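Local coordinates for putative protein (PDB 2O3G), which is a membrane protein of the UPF0053 family that may bind flavin adenine dinucleotide, represented here by its transporter-associated (CorC_HlyC) domain, at residues H46-L51 / W71-V76. Sequence-based numbering, arbitrary orientation.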
ATOM      1  N   HIS A  46       2.324  -7.827   4.636  1.00 52.21           N
ATOM      2  CA  HIS A  46       3.477  -7.301   5.337  1.00 51.81           C
ATOM      3  C   HIS A  46       4.024  -6.106   4.648  1.00 49.05           C
ATOM      4  O   HIS A  46       5.013  -5.541   5.132  1.00 47.94           O
ATOM      5  CB  HIS A  46       4.581  -8.331   5.458  1.00 53.87           C
ATOM      6  CG  HIS A  46       4.117  -9.576   6.108  1.00 62.03           C
ATOM      7  ND1 HIS A  46       3.373 -10.527   5.432  1.00 67.39           N
ATOM      8  CD2 HIS A  46       4.200  -9.990   7.396  1.00 66.98           C
ATOM      9  CE1 HIS A  46       3.050 -11.491   6.273  1.00 69.85           C
ATOM     10  NE2 HIS A  46       3.533 -11.188   7.470  1.00 68.14           N
ATOM     11  N   THR A  47       3.395  -5.753   3.520  1.00 46.77           N
ATOM     12  CA  THR A  47       3.926  -4.752   2.594  1.00 45.78           C
ATOM     13  C   THR A  47       2.841  -3.840   2.025  1.00 46.08           C
ATOM     14  O   THR A  47       1.578  -4.214   1.988  1.00 44.30           O
ATOM     15  CB  THR A  47       4.642  -5.439   1.336  1.00 46.25           C
ATOM     16  OG1 THR A  47       3.663  -6.102   0.493  1.00 46.05           O
ATOM     17  CG2 THR A  47       5.719  -6.392   1.790  1.00 42.14           C
ATOM     18  N   VAL A  48       3.320  -2.683   1.521  1.00 44.65           N
ATOM     19  CA  VAL A  48       2.405  -1.728   0.902  1.00 43.89           C
ATOM     20  C   VAL A  48       1.596  -2.448  -0.142  1.00 45.12           C
ATOM     21  O   VAL A  48       0.346  -2.399  -0.180  1.00 46.76           O
ATOM     22  CB  VAL A  48       3.167  -0.500   0.358  1.00 43.82           C
ATOM     23  CG1 VAL A  48       2.213   0.527  -0.178  1.00 42.86           C
ATOM     24  CG2 VAL A  48       4.042   0.054   1.437  1.00 41.85           C
ATOM     25  N   ALA A  49       2.280  -3.196  -0.976  1.00 46.18           N
ATOM     26  CA  ALA A  49       1.554  -3.848  -2.066  1.00 48.06           C
ATOM     27  C   ALA A  49       0.573  -4.757  -1.465  1.00 48.85           C
ATOM     28  O   ALA A  49      -0.555  -4.784  -1.940  1.00 50.26           O
ATOM     29  CB  ALA A  49       2.511  -4.681  -2.978  1.00 47.60           C
ATOM     30  N   GLY A  50       1.008  -5.515  -0.426  1.00 49.48           N
ATOM     31  CA  GLY A  50       0.145  -6.504   0.227  1.00 49.76           C
ATOM     32  C   GLY A  50      -1.091  -5.824   0.796  1.00 51.35           C
ATOM     33  O   GLY A  50      -2.233  -6.332   0.635  1.00 52.55           O
ATOM     34  N   LEU A  51      -0.890  -4.652   1.427  1.00 51.11           N
ATOM     35  CA  LEU A  51      -2.008  -3.852   1.921  1.00 51.37           C
ATOM     36  C   LEU A  51      -2.988  -3.655   0.840  1.00 51.96           C
ATOM     37  O   LEU A  51      -4.189  -3.880   1.043  1.00 52.66           O
ATOM     38  CB  LEU A  51      -1.540  -2.517   2.544  1.00 50.34           C
ATOM     39  CG  LEU A  51      -2.260  -1.167   2.582  1.00 49.14           C
ATOM     40  CD1 LEU A  51      -3.710  -1.156   2.247  1.00 41.42           C
ATOM     41  CD2 LEU A  51      -2.001  -0.571   3.942  1.00 50.43           C
ATOM     42  N   TRP A  71      -5.499   7.237   4.594  1.00 46.93           N
ATOM     43  CA  TRP A  71      -4.609   7.398   3.479  1.00 45.03           C
ATOM     44  C   TRP A  71      -5.114   6.578   2.291  1.00 44.56           C
ATOM     45  O   TRP A  71      -5.936   5.672   2.467  1.00 45.14           O
ATOM     46  CB  TRP A  71      -3.269   6.909   3.838  1.00 44.61           C
ATOM     47  CG  TRP A  71      -2.668   7.509   4.996  1.00 43.83           C
ATOM     48  CD1 TRP A  71      -2.900   7.196   6.248  1.00 43.46           C
ATOM     49  CD2 TRP A  71      -1.596   8.470   5.010  1.00 46.35           C
ATOM     50  NE1 TRP A  71      -2.073   7.939   7.108  1.00 42.20           N
ATOM     51  CE2 TRP A  71      -1.281   8.733   6.352  1.00 44.49           C
ATOM     52  CE3 TRP A  71      -0.953   9.210   4.017  1.00 48.56           C
ATOM     53  CZ2 TRP A  71      -0.321   9.636   6.733  1.00 48.62           C
ATOM     54  CZ3 TRP A  71       0.047  10.109   4.398  1.00 47.67           C
ATOM     55  CH2 TRP A  71       0.350  10.317   5.745  1.00 46.46           C
ATOM     56  N   ARG A  72      -4.644   6.926   1.094  1.00 43.99           N
ATOM     57  CA  ARG A  72      -4.958   6.245  -0.181  1.00 44.88           C
ATOM     58  C   ARG A  72      -3.688   5.655  -0.758  1.00 44.53           C
ATOM     59  O   ARG A  72      -2.595   6.234  -0.656  1.00 43.96           O
ATOM     60  CB  ARG A  72      -5.451   7.262  -1.145  1.00 45.38           C
ATOM     61  CG  ARG A  72      -5.810   6.714  -2.443  1.00 48.32           C
ATOM     62  CD  ARG A  72      -6.801   7.632  -3.083  1.00 46.95           C
ATOM     63  NE  ARG A  72      -8.127   7.215  -2.706  1.00 54.62           N
ATOM     64  CZ  ARG A  72      -9.270   7.765  -3.123  1.00 56.05           C
ATOM     65  NH1 ARG A  72      -9.285   8.768  -3.995  1.00 58.53           N
ATOM     66  NH2 ARG A  72     -10.410   7.283  -2.661  1.00 54.92           N
ATOM     67  N   PHE A  73      -3.800   4.472  -1.328  1.00 45.35           N
ATOM     68  CA  PHE A  73      -2.605   3.787  -1.812  1.00 44.96           C
ATOM     69  C   PHE A  73      -2.909   3.426  -3.192  1.00 46.61           C
ATOM     70  O   PHE A  73      -3.935   2.808  -3.435  1.00 46.95           O
ATOM     71  CB  PHE A  73      -2.401   2.565  -0.999  1.00 42.99           C
ATOM     72  CG  PHE A  73      -1.929   2.870   0.385  1.00 41.39           C
ATOM     73  CD1 PHE A  73      -0.607   2.923   0.659  1.00 33.98           C
ATOM     74  CD2 PHE A  73      -2.834   3.119   1.403  1.00 35.49           C
ATOM     75  CE1 PHE A  73      -0.179   3.169   1.980  1.00 34.81           C
ATOM     76  CE2 PHE A  73      -2.388   3.344   2.685  1.00 36.91           C
ATOM     77  CZ  PHE A  73      -1.055   3.380   2.965  1.00 30.86           C
ATOM     78  N   GLU A  74      -2.094   3.888  -4.127  1.00 49.30           N
ATOM     79  CA  GLU A  74      -2.502   3.739  -5.530  1.00 51.92           C
ATOM     80  C   GLU A  74      -1.409   3.147  -6.339  1.00 51.45           C
ATOM     81  O   GLU A  74      -0.255   3.561  -6.251  1.00 52.37           O
ATOM     82  CB  GLU A  74      -2.861   5.082  -6.126  1.00 51.84           C
ATOM     83  CG  GLU A  74      -3.381   5.003  -7.566  1.00 52.88           C
ATOM     84  CD  GLU A  74      -3.627   6.377  -8.196  1.00 54.53           C
ATOM     85  OE1 GLU A  74      -3.265   7.428  -7.584  1.00 58.14           O
ATOM     86  OE2 GLU A  74      -4.196   6.415  -9.307  1.00 58.93           O
ATOM     87  N   VAL A  75      -1.750   2.160  -7.121  1.00 52.33           N
ATOM     88  CA  VAL A  75      -0.687   1.483  -7.842  1.00 53.20           C
ATOM     89  C   VAL A  75      -0.405   2.289  -9.087  1.00 54.24           C
ATOM     90  O   VAL A  75      -1.288   2.563  -9.932  1.00 53.99           O
ATOM     91  CB  VAL A  75      -1.031   0.025  -8.105  1.00 52.15           C
ATOM     92  CG1 VAL A  75      -2.442  -0.136  -7.954  1.00 53.98           C
ATOM     93  CG2 VAL A  75      -0.606  -0.418  -9.486  1.00 51.75           C
ATOM     94  N   VAL A  76       0.836   2.700  -9.175  1.00 55.17           N
ATOM     95  CA  VAL A  76       1.166   3.560 -10.272  1.00 58.68           C
ATOM     96  C   VAL A  76       1.970   2.837 -11.341  1.00 62.21           C
ATOM     97  O   VAL A  76       1.692   2.991 -12.552  1.00 63.45           O
ATOM     98  CB  VAL A  76       1.833   4.937  -9.872  1.00 56.99           C
ATOM     99  CG1 VAL A  76       0.833   5.770  -9.159  1.00 55.27           C
ATOM    100  CG2 VAL A  76       3.132   4.770  -9.108  1.00 55.15           C
TER
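Phe73 meets Val48 and Leu51 where helix 48-56 packs on strand 71-79 of the antiparallel sheet. The contact lies in the core of the transporter-associated (CorC_HlyC) domain, close to the centre of the chain. All three side chains are buried, and the contact between the segments is purely apolar. Phe73 points from the strand toward the helix, with CG beside its own backbone N (chi1 -72°). Leu51 also points toward the strand. Its side chain crosses that of Phe73 at about a right angle and sets CD2 over one face of the ring. Leu51 CD2 is offset toward the rim, 4.1 Å from Phe73 CE2. Val48 also crosses Phe73 at about a right angle, but it meets the ring obliquely. Val48 CG1 lies anti to the backbone N (chi1 -175°) and comes 3.8 Å from Phe73 CD1. The two methyls meet different ring atoms: CD1 and CE1 for Val48 CG1, CE2 and CZ for Leu51 CD2. Neighbouring strands add to the packing: Phe68 of strand 65-68 touches both Leu51 and Phe73, and Ile88 of strand 82-90 also packs on Phe73. Val48 rests on Leu25 as well. Helix 48-56 starts at Val48, and Thr47 sits at its N-cap. The hydroxyl of Thr47 accepts the capping bond: Gly50 N donates to Thr47 OG1 at 2.9 Å, with an N-H...O angle of 152°.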